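Local structure of proline dehydrogenase (Deinococcus radiodurans, 4H6Q) at residues G176-L181 / R214-Q219; M190-Y195 / A207-N212; Q257-I262 / S292-E297. The protein catalyses the FAD-dependent oxidation of L-proline to delta-1-pyrroline-5-carboxylate, the first step in breaking proline down to glutamate, passing the electrons to a quinone. All coordinates share one frame; numbering follows the deposited sequence. Where two conformers were deposited one is given.

Interaction 1 of 3, residues G176-L181 / R214-Q219; sequences GDRASL and RRLVFQ
Arg178 reaches across from helix 174-180 and lies against Leu216 and Gln219 of helix 206-222, two neighbouring helices on the outside of a beta8-alpha8 (TIM) barrel. Its aliphatic part does the first packing: CB meets CD2 of Leu216 at 3.9 Å, the two side chains sliding past each other in opposite directions. CG stands anti to the backbone N (chi1 -166°), and bends at chi2 and chi3 then turn the chain so that the guanidinium comes to lie beside Gln219. There CB of Gln219 sits over one face of the group, 3.5 Å from NE of Arg178. In the modelled conformer of Gln219, which has an alternate, the guanidinium and amide planes are 69° apart and do not stack; on the solvent-facing side a water joins them instead, accepting from NH2 of Arg178 and donating to OE1 of Gln219. An arginine suits this place because its methylenes pack on the apolar side chain of Leu216 while its charged end finds polar partners: NH1 forms a salt bridge with Asp182 and a hydrogen bond to ND1 of His220, which fix the guanidinium from beyond the two segments. Behind the pair, Met190 of strand 188-191 touches both Arg178 and Leu216, linking the helices to the barrel wall. Where the arginine chain passes the helix backbone, CD of Arg178 rests 3.6 Å from O of Leu216.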
# COMPACT_ATOMS: atom_id res chain seq x y z
N GLY A 176 13.54 3.71 14.18
CA GLY A 176 14.92 3.40 13.85
C GLY A 176 15.04 2.93 12.40
O GLY A 176 16.00 3.32 11.68
N ASP A 177 14.08 2.14 11.93
CA ASP A 177 14.09 1.70 10.54
C ASP A 177 13.99 2.91 9.60
O ASP A 177 14.71 2.99 8.60
CB ASP A 177 12.90 0.79 10.23
CG ASP A 177 13.01 -0.58 10.87
OD1 ASP A 177 14.14 -1.09 11.06
OD2 ASP A 177 11.95 -1.17 11.13
N ARG A 178 13.14 3.88 9.95
CA ARG A 178 12.95 5.02 9.08
C ARG A 178 14.25 5.82 8.97
O ARG A 178 14.68 6.20 7.87
CB ARG A 178 11.83 5.91 9.61
CG ARG A 178 11.36 6.95 8.55
CD ARG A 178 10.89 8.32 9.21
NE ARG A 178 12.09 8.93 9.81
CZ ARG A 178 13.09 9.49 9.14
NH1 ARG A 178 13.01 9.67 7.81
NH2 ARG A 178 14.18 9.88 9.81
N ALA A 179 14.88 6.05 10.11
CA ALA A 179 16.15 6.75 10.09
C ALA A 179 17.22 6.00 9.31
O ALA A 179 18.03 6.63 8.62
CB ALA A 179 16.63 7.01 11.55
N SER A 180 17.22 4.66 9.39
CA SER A 180 18.24 3.86 8.72
C SER A 180 18.14 3.95 7.20
O SER A 180 19.10 3.69 6.48
CB SER A 180 18.16 2.38 9.14
OG SER A 180 17.08 1.71 8.44
N LEU A 181 16.98 4.38 6.71
CA LEU A 181 16.70 4.43 5.29
C LEU A 181 16.95 5.81 4.67
O LEU A 181 16.82 5.96 3.44
CB LEU A 181 15.25 3.98 4.99
CG LEU A 181 14.98 2.49 5.29
CD1 LEU A 181 13.48 2.27 5.30
CD2 LEU A 181 15.65 1.60 4.25
N ARG A 214 2.50 9.98 14.31
CA ARG A 214 2.93 11.36 14.09
C ARG A 214 4.44 11.49 13.99
O ARG A 214 4.93 12.19 13.11
CB ARG A 214 2.38 12.27 15.18
CG ARG A 214 0.87 12.39 15.16
CD ARG A 214 0.40 13.17 16.40
NE ARG A 214 -1.00 13.57 16.35
CZ ARG A 214 -2.01 12.78 16.63
NH1 ARG A 214 -1.79 11.51 17.01
NH2 ARG A 214 -3.26 13.27 16.57
N ARG A 215 5.20 10.84 14.89
CA ARG A 215 6.66 10.94 14.83
C ARG A 215 7.18 10.44 13.49
O ARG A 215 8.07 11.05 12.90
CB ARG A 215 7.33 10.16 16.00
CG ARG A 215 7.02 10.74 17.37
CD ARG A 215 7.90 10.08 18.46
NE ARG A 215 7.45 8.72 18.74
CZ ARG A 215 6.82 8.35 19.86
NH1 ARG A 215 6.57 9.25 20.81
NH2 ARG A 215 6.44 7.09 20.03
N LEU A 216 6.63 9.33 12.98
CA LEU A 216 7.11 8.80 11.70
C LEU A 216 6.86 9.80 10.56
O LEU A 216 7.75 10.05 9.73
CB LEU A 216 6.40 7.47 11.36
CG LEU A 216 7.00 6.25 12.05
CD1 LEU A 216 6.02 5.10 11.88
CD2 LEU A 216 8.37 5.89 11.42
N VAL A 217 5.64 10.30 10.45
CA VAL A 217 5.27 11.25 9.39
C VAL A 217 6.12 12.51 9.52
O VAL A 217 6.69 12.97 8.52
CB VAL A 217 3.77 11.59 9.46
CG1 VAL A 217 3.43 12.81 8.57
CG2 VAL A 217 2.92 10.39 9.06
N PHE A 218 6.20 13.08 10.72
CA PHE A 218 6.86 14.36 10.91
C PHE A 218 8.36 14.22 10.63
O PHE A 218 8.99 15.10 10.01
CB PHE A 218 6.65 14.88 12.34
CG PHE A 218 5.22 15.24 12.66
CD1 PHE A 218 4.24 15.29 11.66
CD2 PHE A 218 4.85 15.49 13.98
CE1 PHE A 218 2.90 15.62 12.00
CE2 PHE A 218 3.51 15.81 14.32
CZ PHE A 218 2.54 15.88 13.34
N GLN A 219 8.98 13.12 11.06
CA GLN A 219 10.41 12.92 10.82
C GLN A 219 10.69 12.71 9.33
O GLN A 219 11.71 13.17 8.81
CB GLN A 219 10.96 11.73 11.64
CG GLN A 219 11.10 12.01 13.14
CD GLN A 219 12.06 13.13 13.42
OE1 GLN A 219 13.24 13.08 13.03
NE2 GLN A 219 11.56 14.19 14.06
O HOH W 1 14.84 10.81 12.41

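Interaction 2 of 3, residues M190-Y195 / A207-N212; sequences MVKGAY and ADVDQN. With FAD (flavin-adenine dinucleotide), chain C.
Lys192 and Val209 bring their backbones closest, with CA atoms 6.6 Å apart, where the chain has just left strand 188-191 and passes the flank of helix 206-222. CB of Lys192 packs on CG1 of Val209, a small branched side chain that makes a greasy footing for the start of the lysine. From there Lys192 runs out fully extended (chi2 -170°), which carries its amine between the helix and the FAD pyrophosphate. On the helix side, NZ of Lys192 forms a salt bridge with OD1 of Asp210 at 2.8 Å. The nitrogen approaches from above the carboxylate plane, 43° out of it. On the cofactor side NZ donates to O1A of FAD, also at 2.8 Å, and Asp233 supplies a second carboxylate. A long, flexible cation is well suited to this spot, since one amine can serve two acidic side chains and a phosphate together; their negative charge would probably favour its protonated form. The rest of 190-195 follows the cofactor. Val191 lays its methyls against the flavin, CG2 coming 3.3 Å from FAD N1. Gly193, whose backbone angles, with phi at 138°, would press a CB against the preceding carbonyl O, exchanges weak hydrogen bonds with the ribityl O3'. The next amide, N of Ala194, donates to the flavin O2 at 2.9 Å. In this protein the helix of the beta-alpha-beta unit adds the Asp210 carboxylate; the cofactor contacts themselves gather at the C-terminal end of a barrel strand, the usual place for the active site of a TIM-barrel enzyme, and here form part of the FAD site of proline dehydrogenase.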
# COMPACT_ATOMS: atom_id res chain seq x y z
N MET A 190 3.33 5.77 5.71
CA MET A 190 3.19 5.52 7.14
C MET A 190 1.78 5.03 7.41
O MET A 190 0.81 5.66 6.95
CB MET A 190 3.44 6.78 7.95
CG MET A 190 4.80 7.45 7.62
SD MET A 190 6.17 6.26 7.69
CE MET A 190 7.50 7.36 7.19
N VAL A 191 1.68 3.89 8.13
CA VAL A 191 0.38 3.30 8.47
C VAL A 191 0.43 2.98 9.96
O VAL A 191 1.51 2.96 10.56
CB VAL A 191 0.12 1.99 7.67
CG1 VAL A 191 0.20 2.27 6.17
CG2 VAL A 191 1.10 0.87 8.04
N LYS A 192 -0.72 2.70 10.57
CA LYS A 192 -0.75 2.23 11.97
C LYS A 192 -0.27 0.78 12.07
O LYS A 192 0.63 0.49 12.87
CB LYS A 192 -2.15 2.45 12.59
CG LYS A 192 -2.50 3.93 12.73
CD LYS A 192 -3.77 4.12 13.57
CE LYS A 192 -4.21 5.60 13.48
NZ LYS A 192 -5.26 5.86 14.55
N GLY A 193 -0.86 -0.13 11.31
CA GLY A 193 -0.46 -1.53 11.32
C GLY A 193 -1.65 -2.46 11.30
O GLY A 193 -2.57 -2.29 12.09
N ALA A 194 -1.64 -3.44 10.38
CA ALA A 194 -2.83 -4.24 10.08
C ALA A 194 -2.93 -5.58 10.79
O ALA A 194 -3.99 -6.19 10.73
CB ALA A 194 -2.97 -4.49 8.59
N TYR A 195 -1.87 -6.02 11.44
CA TYR A 195 -1.74 -7.43 11.87
C TYR A 195 -1.85 -7.60 13.39
O TYR A 195 -1.83 -6.61 14.13
CB TYR A 195 -0.42 -8.03 11.34
CG TYR A 195 -0.37 -7.99 9.83
CD1 TYR A 195 -0.92 -9.02 9.05
CD2 TYR A 195 0.19 -6.91 9.17
CE1 TYR A 195 -0.90 -8.97 7.66
CE2 TYR A 195 0.20 -6.85 7.80
CZ TYR A 195 -0.32 -7.88 7.05
OH TYR A 195 -0.29 -7.75 5.68
N ALA A 207 -2.90 4.96 22.17
CA ALA A 207 -2.35 6.32 22.25
C ALA A 207 -0.87 6.33 21.83
O ALA A 207 -0.43 7.30 21.19
CB ALA A 207 -2.52 6.89 23.67
N ASP A 208 -0.13 5.27 22.16
CA ASP A 208 1.26 5.18 21.71
C ASP A 208 1.38 4.92 20.20
O ASP A 208 2.25 5.48 19.54
CB ASP A 208 2.10 4.15 22.50
CG ASP A 208 2.29 4.52 23.96
OD1 ASP A 208 2.43 5.73 24.27
OD2 ASP A 208 2.29 3.60 24.82
N VAL A 209 0.54 4.04 19.68
CA VAL A 209 0.47 3.82 18.22
C VAL A 209 0.23 5.14 17.51
O VAL A 209 0.89 5.44 16.49
CB VAL A 209 -0.65 2.83 17.86
CG1 VAL A 209 -0.73 2.64 16.32
CG2 VAL A 209 -0.36 1.49 18.52
N ASP A 210 -0.72 5.93 18.01
CA ASP A 210 -1.09 7.19 17.36
C ASP A 210 0.02 8.27 17.47
O ASP A 210 0.23 9.04 16.52
CB ASP A 210 -2.40 7.74 17.92
CG ASP A 210 -3.60 6.87 17.55
OD1 ASP A 210 -3.46 5.98 16.67
OD2 ASP A 210 -4.69 7.09 18.16
N GLN A 211 0.68 8.36 18.63
CA GLN A 211 1.79 9.28 18.78
C GLN A 211 2.96 8.90 17.89
O GLN A 211 3.59 9.76 17.26
CB GLN A 211 2.24 9.39 20.23
CG GLN A 211 3.04 10.66 20.44
CD GLN A 211 2.29 11.95 19.93
OE1 GLN A 211 1.04 12.09 20.06
NE2 GLN A 211 3.04 12.86 19.37
N ASN A 212 3.25 7.60 17.84
CA ASN A 212 4.38 7.11 17.05
C ASN A 212 4.11 7.35 15.57
O ASN A 212 5.04 7.60 14.80
CB ASN A 212 4.67 5.63 17.33
CG ASN A 212 6.08 5.26 16.98
OD1 ASN A 212 7.02 5.95 17.37
ND2 ASN A 212 6.26 4.14 16.27
PA FAD C . -8.08 3.61 12.98
O1A FAD C . -7.60 4.29 14.27
O2A FAD C . -8.14 2.14 12.96
O5B FAD C . -9.42 4.07 12.49
C5B FAD C . -9.69 5.46 12.34
C4B FAD C . -11.09 5.75 11.84
O4B FAD C . -11.11 5.45 10.46
C3B FAD C . -12.14 4.87 12.42
O3B FAD C . -12.62 5.28 13.69
C2B FAD C . -13.16 4.92 11.35
O2B FAD C . -13.83 6.16 11.31
C1B FAD C . -12.30 4.80 10.13
N9A FAD C . -12.01 3.42 9.74
C8A FAD C . -10.75 2.83 9.66
N7A FAD C . -10.83 1.56 9.26
C5A FAD C . -12.18 1.29 9.04
C6A FAD C . -12.88 0.17 8.63
N6A FAD C . -12.21 -1.05 8.31
N1A FAD C . -14.21 0.26 8.54
C2A FAD C . -14.88 1.40 8.82
N3A FAD C . -14.25 2.52 9.23
C4A FAD C . -12.93 2.47 9.32
N1 FAD C . -0.99 -1.62 7.30
C2 FAD C . 0.01 -2.53 7.15
O2 FAD C . 0.34 -3.22 8.21
N3 FAD C . 0.67 -2.73 5.97
C4 FAD C . 0.34 -2.00 4.83
O4 FAD C . 0.99 -2.22 3.67
C4X FAD C . -0.73 -1.00 4.93
N5 FAD C . -1.10 -0.25 3.85
C5X FAD C . -2.08 0.69 4.03
C6 FAD C . -2.48 1.48 2.94
C7 FAD C . -3.47 2.48 3.11
C7M FAD C . -3.90 3.35 1.93
C8 FAD C . -4.06 2.65 4.39
C8M FAD C . -5.11 3.70 4.61
C9 FAD C . -3.68 1.83 5.46
C9A FAD C . -2.70 0.87 5.29
N10 FAD C . -2.32 0.09 6.40
C10 FAD C . -1.34 -0.86 6.22
C1' FAD C . -2.90 0.28 7.72
C2' FAD C . -3.99 -0.66 8.13
O2' FAD C . -4.68 -1.01 6.94
C3' FAD C . -4.58 0.21 9.26
O3' FAD C . -4.16 -0.11 10.56
C4' FAD C . -6.04 0.45 9.26
O4' FAD C . -6.30 1.05 8.04
C5' FAD C . -6.39 1.37 10.42
O5' FAD C . -7.11 2.46 9.92
P FAD C . -6.77 3.96 10.31
O1P FAD C . -5.30 4.45 10.22
O2P FAD C . -7.91 4.75 9.60
O3P FAD C . -7.20 4.15 11.86

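Interaction 3 of 3, residues Q257-I262 / S292-E297. With FAD (flavin-adenine dinucleotide), chain C; TFB (tetrahydrofuran-2-carboxylic acid), chain D.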
# COMPACT_ATOMS: atom_id res chain seq x y z
N GLN A 257 -3.42 9.05 1.92
CA GLN A 257 -3.90 7.82 1.29
C GLN A 257 -4.95 7.17 2.14
O GLN A 257 -4.89 7.23 3.38
CB GLN A 257 -2.77 6.81 1.05
CG GLN A 257 -1.72 7.32 0.04
CD GLN A 257 -0.71 6.24 -0.35
OE1 GLN A 257 -0.67 5.17 0.26
NE2 GLN A 257 0.12 6.52 -1.36
N MET A 258 -5.97 6.56 1.49
CA MET A 258 -7.09 5.90 2.19
C MET A 258 -7.39 4.61 1.44
O MET A 258 -7.07 4.48 0.23
CB MET A 258 -8.35 6.77 2.11
CG MET A 258 -8.31 7.96 3.05
SD MET A 258 -7.57 9.38 2.30
CE MET A 258 -7.43 10.38 3.81
N LEU A 259 -8.04 3.67 2.13
CA LEU A 259 -8.52 2.46 1.48
C LEU A 259 -9.82 2.73 0.73
O LEU A 259 -10.68 3.51 1.22
CB LEU A 259 -8.70 1.31 2.49
CG LEU A 259 -7.46 0.92 3.33
CD1 LEU A 259 -7.82 -0.26 4.29
CD2 LEU A 259 -6.32 0.52 2.43
N TYR A 260 -9.97 2.07 -0.41
CA TYR A 260 -11.23 2.17 -1.18
C TYR A 260 -12.43 1.96 -0.26
O TYR A 260 -12.48 0.96 0.51
CB TYR A 260 -11.18 1.11 -2.28
CG TYR A 260 -12.36 1.06 -3.22
CD1 TYR A 260 -12.66 2.09 -4.14
CD2 TYR A 260 -13.19 -0.06 -3.23
CE1 TYR A 260 -13.74 1.94 -5.07
CE2 TYR A 260 -14.24 -0.18 -4.07
CZ TYR A 260 -14.52 0.79 -4.97
OH TYR A 260 -15.63 0.56 -5.77
N GLY A 261 -13.41 2.87 -0.33
CA GLY A 261 -14.65 2.71 0.42
C GLY A 261 -14.66 3.28 1.81
O GLY A 261 -15.72 3.24 2.46
N ILE A 262 -13.53 3.77 2.31
CA ILE A 262 -13.46 4.24 3.70
C ILE A 262 -13.23 5.74 3.74
O ILE A 262 -12.24 6.27 3.18
CB ILE A 262 -12.37 3.48 4.52
CG1 ILE A 262 -12.56 1.95 4.42
CG2 ILE A 262 -12.38 3.96 6.01
CD1 ILE A 262 -11.59 1.09 5.26
N SER A 292 -11.52 -9.68 5.28
CA SER A 292 -11.62 -10.06 6.69
C SER A 292 -10.98 -9.02 7.61
O SER A 292 -11.54 -8.73 8.68
CB SER A 292 -11.08 -11.46 6.95
OG SER A 292 -9.67 -11.48 6.95
N ARG A 293 -9.85 -8.43 7.17
CA ARG A 293 -9.21 -7.41 8.00
C ARG A 293 -10.07 -6.17 8.09
O ARG A 293 -10.16 -5.55 9.15
CB ARG A 293 -7.79 -7.09 7.50
CG ARG A 293 -6.84 -8.25 7.72
CD ARG A 293 -5.39 -7.87 7.41
NE ARG A 293 -5.09 -7.73 5.98
CZ ARG A 293 -4.67 -8.72 5.19
NH1 ARG A 293 -4.58 -9.97 5.62
NH2 ARG A 293 -4.43 -8.45 3.90
N ARG A 294 -10.72 -5.78 6.98
CA ARG A 294 -11.64 -4.62 7.01
C ARG A 294 -12.77 -4.86 7.99
O ARG A 294 -13.16 -3.93 8.74
CB ARG A 294 -12.20 -4.32 5.63
CG ARG A 294 -11.13 -4.05 4.53
CD ARG A 294 -10.20 -2.84 4.86
NE ARG A 294 -9.11 -3.04 5.82
CZ ARG A 294 -7.92 -3.60 5.53
NH1 ARG A 294 -7.74 -4.23 4.34
NH2 ARG A 294 -6.96 -3.63 6.45
N ILE A 295 -13.31 -6.08 8.02
CA ILE A 295 -14.39 -6.40 8.96
C ILE A 295 -13.90 -6.35 10.40
O ILE A 295 -14.60 -5.80 11.28
CB ILE A 295 -15.02 -7.78 8.61
CG1 ILE A 295 -15.67 -7.71 7.20
CG2 ILE A 295 -15.96 -8.25 9.74
CD1 ILE A 295 -16.79 -6.65 7.03
N ALA A 296 -12.72 -6.90 10.69
CA ALA A 296 -12.21 -6.93 12.05
C ALA A 296 -11.97 -5.53 12.59
O ALA A 296 -12.06 -5.29 13.80
CB ALA A 296 -10.93 -7.73 12.09
N GLU A 297 -11.69 -4.60 11.69
CA GLU A 297 -11.42 -3.19 12.03
C GLU A 297 -12.65 -2.36 12.25
O GLU A 297 -12.52 -1.19 12.61
CB GLU A 297 -10.65 -2.54 10.88
CG GLU A 297 -9.24 -3.01 10.76
CD GLU A 297 -8.64 -2.60 9.41
OE1 GLU A 297 -9.34 -2.01 8.54
OE2 GLU A 297 -7.47 -2.90 9.21
PA FAD C . -8.08 3.61 12.98
O1A FAD C . -7.60 4.29 14.27
O2A FAD C . -8.14 2.14 12.96
O5B FAD C . -9.42 4.07 12.49
C5B FAD C . -9.69 5.46 12.34
C4B FAD C . -11.09 5.75 11.84
O4B FAD C . -11.11 5.45 10.46
C3B FAD C . -12.14 4.87 12.42
O3B FAD C . -12.62 5.28 13.69
C2B FAD C . -13.16 4.92 11.35
O2B FAD C . -13.83 6.16 11.31
C1B FAD C . -12.30 4.80 10.13
N9A FAD C . -12.01 3.42 9.74
C8A FAD C . -10.75 2.83 9.66
N7A FAD C . -10.83 1.56 9.26
C5A FAD C . -12.18 1.29 9.04
C6A FAD C . -12.88 0.17 8.63
N6A FAD C . -12.21 -1.05 8.31
N1A FAD C . -14.21 0.26 8.54
C2A FAD C . -14.88 1.40 8.82
N3A FAD C . -14.25 2.52 9.23
C4A FAD C . -12.93 2.47 9.32
N1 FAD C . -0.99 -1.62 7.30
C2 FAD C . 0.01 -2.53 7.15
O2 FAD C . 0.34 -3.22 8.21
N3 FAD C . 0.67 -2.73 5.97
C4 FAD C . 0.34 -2.00 4.83
O4 FAD C . 0.99 -2.22 3.67
C4X FAD C . -0.73 -1.00 4.93
N5 FAD C . -1.10 -0.25 3.85
C5X FAD C . -2.08 0.69 4.03
C6 FAD C . -2.48 1.48 2.94
C7 FAD C . -3.47 2.48 3.11
C7M FAD C . -3.90 3.35 1.93
C8 FAD C . -4.06 2.65 4.39
C8M FAD C . -5.11 3.70 4.61
C9 FAD C . -3.68 1.83 5.46
C9A FAD C . -2.70 0.87 5.29
N10 FAD C . -2.32 0.09 6.40
C10 FAD C . -1.34 -0.86 6.22
C1' FAD C . -2.90 0.28 7.72
C2' FAD C . -3.99 -0.66 8.13
O2' FAD C . -4.68 -1.01 6.94
C3' FAD C . -4.58 0.21 9.26
O3' FAD C . -4.16 -0.11 10.56
C4' FAD C . -6.04 0.45 9.26
O4' FAD C . -6.30 1.05 8.04
C5' FAD C . -6.39 1.37 10.42
O5' FAD C . -7.11 2.46 9.92
P FAD C . -6.77 3.96 10.31
O1P FAD C . -5.30 4.45 10.22
O2P FAD C . -7.91 4.75 9.60
O3P FAD C . -7.20 4.15 11.86
OA TFB D . -2.11 -3.60 3.50
CA TFB D . -3.33 -3.57 4.23
C TFB D . -4.07 -4.88 4.09
OB TFB D . -5.02 -5.13 4.88
CB TFB D . -4.14 -2.48 3.66
CG TFB D . -3.61 -2.33 2.31
CD TFB D . -2.22 -2.85 2.29
OXT TFB D . -3.75 -5.76 3.20
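Arg294, on helix 288-296, meets Leu259 at the end of strand 254-259, and its side chain can be followed outward. CB points toward the strand segment, and bends at chi2 and chi3 fold the chain compactly instead of letting it run straight. CD then touches two apolar groups, CD1 of Leu259 at 3.6 Å and, more distantly, CD1 of Ile262. NE lies 3.4 Å from CD1 of Leu259, whose methyl covers one guanidinium face while CB of Arg293 lies over the opposite one. Leucine fits here because its second branch, CD2, meanwhile packs on the flavin ring. In its own plane the group is gripped side-on by Glu297: NE donates to OE1 at 2.9 Å and NH2 to OE2 at 2.9 Å, with N-H...O angles of 172° and 167°. At the tip, NH1 and NH2 of Arg294 both donate to OB of the bound tetrahydrofuroic acid, each at 2.9 Å but less straight. OB takes a third bond from NE of Arg293 at 2.8 Å, and NH2 of Arg293 holds the other oxygen, OXT. Glu297 OE1 also accepts from the adenine N6A, so one carboxylate orients the arginine and recognises the cofactor. Lys100 adds another cationic partner for the ligand. Two arginines sharing one carboxylate, one of them held flat between apolar groups and steered by an acid, are consistent with a pocket that selects the carboxylate of proline and probably balances its negative charge.

How the interactions relate
Of the elements involved, helix 174-180 comes first from the N terminus, followed by strand 188-191 and the loop beyond it, and then helix 206-222. That helix meets the strand's exit in interaction 2 and, further along, helix 174-180 in interaction 1, so the shorter loop closed by interaction 2 is nested inside the longer one closed by interaction 1. The two contacts touch at Met190, through Val217 of the shared helix. Interaction 3 follows in series, tying the end of strand 254-259 to the late helix 288-296. It lies well apart from interaction 1, but both it and interaction 2 reach the barrel sheet and FAD, and Ala194 packs lightly on Arg293.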